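Long-range contact in designed helical repeat protein (Synthetic construct, PDB 5CWD), which has no known natural function, being a computationally designed helical repeat protein probably made to explore the range of possible repeat architectures: residues T45-R58 with A83-A97. Residues are numbered along the deposited sequence; the frame is centred on the assembly and turned at random.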
ATOM      1  N   THR A  45      11.116  12.622  -6.660  1.00 53.95           N
ATOM      2  CA  THR A  45      11.032  11.964  -5.363  1.00 54.20           C
ATOM      3  C   THR A  45       9.617  11.471  -5.072  1.00 53.63           C
ATOM      4  O   THR A  45       9.434  10.405  -4.486  1.00 55.37           O
ATOM      5  CB  THR A  45      11.478  12.903  -4.230  1.00 55.80           C
ATOM      6  OG1 THR A  45      10.762  14.143  -4.326  1.00 58.23           O
ATOM      7  CG2 THR A  45      12.974  13.168  -4.313  1.00 56.91           C
ATOM      8  N   LYS A  46       8.621  12.248  -5.485  1.00 53.47           N
ATOM      9  CA  LYS A  46       7.226  11.872  -5.282  1.00 52.41           C
ATOM     10  C   LYS A  46       6.920  10.519  -5.910  1.00 51.69           C
ATOM     11  O   LYS A  46       6.379   9.627  -5.254  1.00 53.07           O
ATOM     12  CB  LYS A  46       6.286  12.931  -5.866  1.00 53.74           C
ATOM     13  CG  LYS A  46       6.241  14.233  -5.086  1.00 50.92           C
ATOM     14  CD  LYS A  46       4.982  15.027  -5.418  1.00 51.12           C
ATOM     15  CE  LYS A  46       4.816  16.225  -4.497  1.00 53.49           C
ATOM     16  NZ  LYS A  46       3.478  16.861  -4.650  1.00 55.37           N
ATOM     17  N   GLU A  47       7.269  10.372  -7.183  1.00 53.48           N
ATOM     18  CA  GLU A  47       6.976   9.149  -7.918  1.00 53.99           C
ATOM     19  C   GLU A  47       7.758   7.984  -7.324  1.00 52.38           C
ATOM     20  O   GLU A  47       7.259   6.858  -7.244  1.00 54.82           O
ATOM     21  CB  GLU A  47       7.307   9.322  -9.401  1.00 55.71           C
ATOM     22  CG  GLU A  47       6.532   8.392 -10.323  1.00 58.84           C
ATOM     23  CD  GLU A  47       6.825   8.651 -11.788  1.00 64.24           C
ATOM     24  OE1 GLU A  47       8.017   8.778 -12.143  1.00 66.25           O
ATOM     25  OE2 GLU A  47       5.863   8.734 -12.583  1.00 64.83           O
ATOM     26  N   ALA A  48       8.985   8.264  -6.901  1.00 50.51           N
ATOM     27  CA  ALA A  48       9.805   7.263  -6.235  1.00 51.42           C
ATOM     28  C   ALA A  48       9.102   6.753  -4.983  1.00 52.55           C
ATOM     29  O   ALA A  48       8.883   5.550  -4.821  1.00 54.76           O
ATOM     30  CB  ALA A  48      11.158   7.842  -5.881  1.00 52.52           C
ATOM     31  N   ALA A  49       8.743   7.684  -4.106  1.00 53.69           N
ATOM     32  CA  ALA A  49       8.047   7.356  -2.869  1.00 51.95           C
ATOM     33  C   ALA A  49       6.723   6.656  -3.156  1.00 52.11           C
ATOM     34  O   ALA A  49       6.311   5.764  -2.414  1.00 54.27           O
ATOM     35  CB  ALA A  49       7.817   8.610  -2.049  1.00 52.03           C
ATOM     36  N   ARG A  50       6.057   7.069  -4.230  0.58 52.90           N
ATOM     37  CA  ARG A  50       4.807   6.441  -4.643  0.58 52.32           C
ATOM     38  C   ARG A  50       5.041   4.969  -4.959  0.58 52.78           C
ATOM     39  O   ARG A  50       4.395   4.087  -4.388  0.58 53.55           O
ATOM     40  CB  ARG A  50       4.217   7.160  -5.860  0.58 52.50           C
ATOM     41  CG  ARG A  50       2.988   6.484  -6.460  0.58 53.27           C
ATOM     42  CD  ARG A  50       2.585   7.134  -7.772  0.58 53.55           C
ATOM     43  NE  ARG A  50       2.184   8.523  -7.590  0.58 52.32           N
ATOM     44  CZ  ARG A  50       0.980   8.908  -7.181  0.58 53.11           C
ATOM     45  NH1 ARG A  50       0.047   8.009  -6.899  0.58 53.06           N
ATOM     46  NH2 ARG A  50       0.710  10.198  -7.047  0.58 55.59           N
ATOM     47  N   SER A  51       5.970   4.714  -5.876  1.00 52.38           N
ATOM     48  CA  SER A  51       6.302   3.349  -6.270  1.00 53.74           C
ATOM     49  C   SER A  51       6.767   2.543  -5.055  1.00 53.11           C
ATOM     50  O   SER A  51       6.477   1.348  -4.937  1.00 52.70           O
ATOM     51  CB  SER A  51       7.382   3.354  -7.356  1.00 55.63           C
ATOM     52  OG  SER A  51       7.530   2.073  -7.942  1.00 60.11           O
ATOM     53  N   PHE A  52       7.477   3.213  -4.152  1.00 53.39           N
ATOM     54  CA  PHE A  52       7.910   2.598  -2.900  1.00 52.55           C
ATOM     55  C   PHE A  52       6.710   2.167  -2.060  1.00 53.71           C
ATOM     56  O   PHE A  52       6.659   1.038  -1.573  1.00 53.62           O
ATOM     57  CB  PHE A  52       8.783   3.568  -2.101  1.00 54.08           C
ATOM     58  CG  PHE A  52       9.480   2.936  -0.927  1.00 55.50           C
ATOM     59  CD1 PHE A  52       8.804   2.711   0.262  1.00 53.84           C
ATOM     60  CD2 PHE A  52      10.816   2.579  -1.006  1.00 55.57           C
ATOM     61  CE1 PHE A  52       9.443   2.138   1.340  1.00 52.52           C
ATOM     62  CE2 PHE A  52      11.458   2.005   0.071  1.00 55.17           C
ATOM     63  CZ  PHE A  52      10.771   1.787   1.245  1.00 54.04           C
ATOM     64  N   CYS A  53       5.751   3.074  -1.889  1.00 52.67           N
ATOM     65  CA  CYS A  53       4.556   2.786  -1.101  1.00 49.77           C
ATOM     66  C   CYS A  53       3.725   1.674  -1.721  1.00 50.35           C
ATOM     67  O   CYS A  53       3.249   0.780  -1.018  1.00 50.71           O
ATOM     68  CB  CYS A  53       3.700   4.039  -0.949  1.00 49.17           C
ATOM     69  SG  CYS A  53       4.371   5.235   0.214  1.00 55.18           S
ATOM     70  N   GLU A  54       3.537   1.736  -3.035  1.00 51.57           N
ATOM     71  CA  GLU A  54       2.796   0.690  -3.729  1.00 51.47           C
ATOM     72  C   GLU A  54       3.506  -0.658  -3.590  1.00 54.07           C
ATOM     73  O   GLU A  54       2.870  -1.676  -3.287  1.00 55.92           O
ATOM     74  CB  GLU A  54       2.609   1.054  -5.202  1.00 52.70           C
ATOM     75  CG  GLU A  54       1.712   2.264  -5.417  1.00 52.90           C
ATOM     76  CD  GLU A  54       1.426   2.538  -6.880  1.00 55.73           C
ATOM     77  OE1 GLU A  54       2.108   1.946  -7.744  1.00 58.91           O
ATOM     78  OE2 GLU A  54       0.515   3.345  -7.164  1.00 54.96           O
ATOM     79  N   ALA A  55       4.820  -0.667  -3.796  1.00 52.50           N
ATOM     80  CA  ALA A  55       5.606  -1.883  -3.600  1.00 52.09           C
ATOM     81  C   ALA A  55       5.479  -2.385  -2.162  1.00 51.14           C
ATOM     82  O   ALA A  55       5.341  -3.585  -1.919  1.00 49.64           O
ATOM     83  CB  ALA A  55       7.060  -1.634  -3.943  1.00 53.26           C
ATOM     84  N   ALA A  56       5.521  -1.451  -1.217  1.00 52.84           N
ATOM     85  CA  ALA A  56       5.424  -1.772   0.202  1.00 50.03           C
ATOM     86  C   ALA A  56       4.083  -2.415   0.528  1.00 50.57           C
ATOM     87  O   ALA A  56       4.022  -3.407   1.255  1.00 56.34           O
ATOM     88  CB  ALA A  56       5.627  -0.518   1.038  1.00 51.45           C
ATOM     89  N   ALA A  57       3.011  -1.842  -0.003  1.00 51.45           N
ATOM     90  CA  ALA A  57       1.683  -2.417   0.166  1.00 49.58           C
ATOM     91  C   ALA A  57       1.635  -3.808  -0.455  1.00 50.38           C
ATOM     92  O   ALA A  57       1.127  -4.753   0.153  1.00 52.09           O
ATOM     93  CB  ALA A  57       0.630  -1.521  -0.456  1.00 50.99           C
ATOM     94  N   ARG A  58       2.166  -3.924  -1.669  1.00 53.18           N
ATOM     95  CA  ARG A  58       2.249  -5.213  -2.347  1.00 51.99           C
ATOM     96  C   ARG A  58       2.930  -6.253  -1.460  1.00 54.05           C
ATOM     97  O   ARG A  58       2.421  -7.359  -1.276  1.00 57.39           O
ATOM     98  CB  ARG A  58       3.009  -5.076  -3.665  1.00 54.29           C
ATOM     99  CG  ARG A  58       2.254  -5.606  -4.868  1.00 57.40           C
ATOM    100  CD  ARG A  58       3.047  -5.411  -6.150  1.00 59.14           C
ATOM    101  NE  ARG A  58       3.450  -4.020  -6.339  1.00 58.08           N
ATOM    102  CZ  ARG A  58       2.621  -3.039  -6.683  1.00 61.02           C
ATOM    103  NH1 ARG A  58       1.330  -3.285  -6.871  1.00 63.88           N
ATOM    104  NH2 ARG A  58       3.082  -1.805  -6.834  1.00 59.58           N
ATOM    105  N   ALA A  83      10.466  12.160   1.117  1.00 59.34           N
ATOM    106  CA  ALA A  83      10.395  12.639  -0.261  1.00 55.65           C
ATOM    107  C   ALA A  83       9.594  13.932  -0.399  1.00 55.50           C
ATOM    108  O   ALA A  83       9.424  14.446  -1.504  1.00 56.50           O
ATOM    109  CB  ALA A  83       9.789  11.562  -1.145  1.00 56.79           C
ATOM    110  N   GLY A  84       9.100  14.453   0.718  1.00 55.77           N
ATOM    111  CA  GLY A  84       8.288  15.655   0.692  1.00 52.38           C
ATOM    112  C   GLY A  84       6.975  15.448  -0.043  1.00 56.49           C
ATOM    113  O   GLY A  84       6.398  16.401  -0.570  1.00 55.38           O
ATOM    114  N   MET A  85       6.506  14.203  -0.086  1.00 57.31           N
ATOM    115  CA  MET A  85       5.207  13.886  -0.675  1.00 52.38           C
ATOM    116  C   MET A  85       4.124  13.992   0.394  1.00 50.94           C
ATOM    117  O   MET A  85       4.380  13.699   1.560  1.00 52.97           O
ATOM    118  CB  MET A  85       5.210  12.483  -1.287  1.00 51.48           C
ATOM    119  CG  MET A  85       3.841  12.025  -1.783  1.00 52.01           C
ATOM    120  SD  MET A  85       3.850  10.455  -2.675  1.00 55.84           S
ATOM    121  CE  MET A  85       4.557   9.347  -1.460  1.00 54.31           C
ATOM    122  N   PRO A  86       2.911  14.424   0.009  1.00 51.31           N
ATOM    123  CA  PRO A  86       1.821  14.453   0.991  1.00 53.38           C
ATOM    124  C   PRO A  86       1.456  13.063   1.508  1.00 54.00           C
ATOM    125  O   PRO A  86       1.517  12.086   0.763  1.00 53.45           O
ATOM    126  CB  PRO A  86       0.657  15.064   0.206  1.00 54.89           C
ATOM    127  CG  PRO A  86       1.298  15.843  -0.878  1.00 53.32           C
ATOM    128  CD  PRO A  86       2.523  15.074  -1.255  1.00 52.22           C
ATOM    129  N   THR A  87       1.068  12.987   2.776  1.00 53.35           N
ATOM    130  CA  THR A  87       0.790  11.711   3.423  1.00 50.64           C
ATOM    131  C   THR A  87      -0.531  11.108   2.955  1.00 51.03           C
ATOM    132  O   THR A  87      -0.661   9.890   2.855  1.00 55.23           O
ATOM    133  CB  THR A  87       0.756  11.874   4.942  1.00 51.47           C
ATOM    134  OG1 THR A  87      -0.104  12.967   5.284  1.00 56.20           O
ATOM    135  CG2 THR A  87       2.151  12.155   5.466  1.00 47.65           C
ATOM    136  N   LYS A  88      -1.507  11.964   2.682  1.00 48.98           N
ATOM    137  CA  LYS A  88      -2.796  11.526   2.161  1.00 47.36           C
ATOM    138  C   LYS A  88      -2.600  10.771   0.847  1.00 49.27           C
ATOM    139  O   LYS A  88      -3.165   9.694   0.633  1.00 52.11           O
ATOM    140  CB  LYS A  88      -3.711  12.733   1.959  1.00 52.21           C
ATOM    141  CG  LYS A  88      -5.147  12.525   2.384  1.00 53.58           C
ATOM    142  CD  LYS A  88      -5.889  13.854   2.407  1.00 55.31           C
ATOM    143  CE  LYS A  88      -7.366  13.667   2.690  1.00 59.19           C
ATOM    144  NZ  LYS A  88      -8.048  12.931   1.591  1.00 62.81           N
ATOM    145  N   GLU A  89      -1.783  11.355  -0.026  1.00 52.69           N
ATOM    146  CA  GLU A  89      -1.415  10.742  -1.298  1.00 53.62           C
ATOM    147  C   GLU A  89      -0.804   9.366  -1.075  1.00 54.74           C
ATOM    148  O   GLU A  89      -1.268   8.360  -1.629  1.00 56.00           O
ATOM    149  CB  GLU A  89      -0.423  11.644  -2.043  1.00 53.64           C
ATOM    150  CG  GLU A  89       0.079  11.102  -3.380  1.00 60.50           C
ATOM    151  CD  GLU A  89      -0.909  11.309  -4.515  1.00 62.59           C
ATOM    152  OE1 GLU A  89      -2.120  11.083  -4.306  1.00 64.57           O
ATOM    153  OE2 GLU A  89      -0.471  11.702  -5.619  1.00 57.37           O
ATOM    154  N   ALA A  90       0.252   9.346  -0.265  1.00 53.41           N
ATOM    155  CA  ALA A  90       0.945   8.119   0.093  1.00 48.90           C
ATOM    156  C   ALA A  90      -0.043   7.059   0.536  1.00 48.06           C
ATOM    157  O   ALA A  90      -0.075   5.954  -0.006  1.00 53.45           O
ATOM    158  CB  ALA A  90       1.951   8.392   1.194  1.00 49.70           C
ATOM    159  N   ALA A  91      -0.864   7.413   1.513  1.00 46.96           N
ATOM    160  CA  ALA A  91      -1.820   6.482   2.086  1.00 46.61           C
ATOM    161  C   ALA A  91      -2.808   5.983   1.043  1.00 47.47           C
ATOM    162  O   ALA A  91      -3.129   4.794   1.006  1.00 49.30           O
ATOM    163  CB  ALA A  91      -2.551   7.133   3.233  1.00 48.94           C
ATOM    164  N   ARG A  92      -3.295   6.889   0.200  1.00 49.28           N
ATOM    165  CA  ARG A  92      -4.219   6.504  -0.863  1.00 49.92           C
ATOM    166  C   ARG A  92      -3.578   5.493  -1.807  1.00 49.88           C
ATOM    167  O   ARG A  92      -4.163   4.444  -2.099  1.00 51.72           O
ATOM    168  CB  ARG A  92      -4.679   7.728  -1.652  1.00 52.94           C
ATOM    169  CG  ARG A  92      -5.752   7.422  -2.692  1.00 57.59           C
ATOM    170  CD  ARG A  92      -6.117   8.653  -3.507  1.00 61.32           C
ATOM    171  NE  ARG A  92      -6.507   9.774  -2.657  1.00 66.46           N
ATOM    172  CZ  ARG A  92      -7.659   9.849  -1.998  1.00 66.03           C
ATOM    173  NH1 ARG A  92      -8.543   8.861  -2.077  1.00 61.39           N
ATOM    174  NH2 ARG A  92      -7.925  10.913  -1.251  1.00 65.67           N
ATOM    175  N   SER A  93      -2.379   5.813  -2.285  1.00 49.84           N
ATOM    176  CA  SER A  93      -1.667   4.923  -3.198  1.00 51.14           C
ATOM    177  C   SER A  93      -1.430   3.563  -2.547  1.00 50.83           C
ATOM    178  O   SER A  93      -1.661   2.517  -3.163  1.00 53.48           O
ATOM    179  CB  SER A  93      -0.335   5.542  -3.628  1.00 53.00           C
ATOM    180  OG  SER A  93       0.503   5.780  -2.510  1.00 52.78           O
ATOM    181  N   PHE A  94      -0.975   3.591  -1.298  1.00 49.10           N
ATOM    182  CA  PHE A  94      -0.766   2.376  -0.521  1.00 48.24           C
ATOM    183  C   PHE A  94      -2.040   1.538  -0.467  1.00 49.14           C
ATOM    184  O   PHE A  94      -2.019   0.343  -0.770  1.00 50.42           O
ATOM    185  CB  PHE A  94      -0.311   2.730   0.895  1.00 50.59           C
ATOM    186  CG  PHE A  94       0.202   1.555   1.684  1.00 52.54           C
ATOM    187  CD1 PHE A  94      -0.662   0.580   2.152  1.00 48.97           C
ATOM    188  CD2 PHE A  94       1.553   1.436   1.968  1.00 53.69           C
ATOM    189  CE1 PHE A  94      -0.189  -0.489   2.880  1.00 50.20           C
ATOM    190  CE2 PHE A  94       2.031   0.365   2.697  1.00 53.49           C
ATOM    191  CZ  PHE A  94       1.159  -0.598   3.153  1.00 51.56           C
ATOM    192  N   CYS A  95      -3.142   2.171  -0.074  1.00 50.12           N
ATOM    193  CA  CYS A  95      -4.425   1.481   0.033  1.00 50.73           C
ATOM    194  C   CYS A  95      -4.865   0.878  -1.295  1.00 50.83           C
ATOM    195  O   CYS A  95      -5.223  -0.298  -1.358  1.00 50.26           O
ATOM    196  CB  CYS A  95      -5.503   2.436   0.541  1.00 50.39           C
ATOM    197  SG  CYS A  95      -5.327   2.879   2.279  1.00 52.93           S
ATOM    198  N   GLU A  96      -4.845   1.685  -2.351  1.00 50.67           N
ATOM    199  CA  GLU A  96      -5.236   1.205  -3.673  1.00 52.52           C
ATOM    200  C   GLU A  96      -4.371   0.018  -4.111  1.00 51.93           C
ATOM    201  O   GLU A  96      -4.896  -1.028  -4.512  1.00 53.50           O
ATOM    202  CB  GLU A  96      -5.152   2.343  -4.692  1.00 55.31           C
ATOM    203  CG  GLU A  96      -6.196   3.436  -4.467  1.00 54.99           C
ATOM    204  CD  GLU A  96      -6.007   4.642  -5.374  1.00 59.33           C
ATOM    205  OE1 GLU A  96      -4.984   4.708  -6.088  1.00 58.52           O
ATOM    206  OE2 GLU A  96      -6.889   5.528  -5.369  1.00 60.58           O
ATOM    207  N   ALA A  97      -3.052   0.173  -4.019  1.00 50.75           N
ATOM    208  CA  ALA A  97      -2.134  -0.906  -4.379  1.00 50.33           C
ATOM    209  C   ALA A  97      -2.399  -2.151  -3.535  1.00 48.85           C
ATOM    210  O   ALA A  97      -2.360  -3.278  -4.035  1.00 51.00           O
ATOM    211  CB  ALA A  97      -0.696  -0.453  -4.213  1.00 52.68           C
TER
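Met85 and Phe94 fit against helix 45-63 at two levels, a worked example of how a helical repeat protein packs one helix against a later one: helix 87-105 runs in roughly the same sense as helix 45-63, the axes of the two segments 39° apart and 7.9 Å at closest approach. Met85, in the loop before its helix, keeps CG anti to the backbone N and then bends at chi3, bringing CE to 3.4 Å from Ala49 CB while SD passes beside the carbonyl oxygen of Lys46. Further along, the Phe94 ring turns one face to Ala57, whose CB sits over the ring centre, 3.5 Å from the centroid, a CH-pi contact 9° off the normal; the ring also touches Cys76 on helix 66-83 and Val121 on helix 108-125. A leucine in place of Phe94 would probably leave the Ala57 methyl without its aromatic face and open a gap toward Ala56. On the outer flank Arg50 NH2 and Glu89 OE2 form a salt bridge, its modelled distance too short for its geometry to be trusted. Between these levels Cys53, disulfide-bonded to Cys76, sets SG 4.1 Å from Ala90 CB. At the N-terminal end, Thr45 OG1 donates to a lone pair of Ala83 O at 3.1 Å.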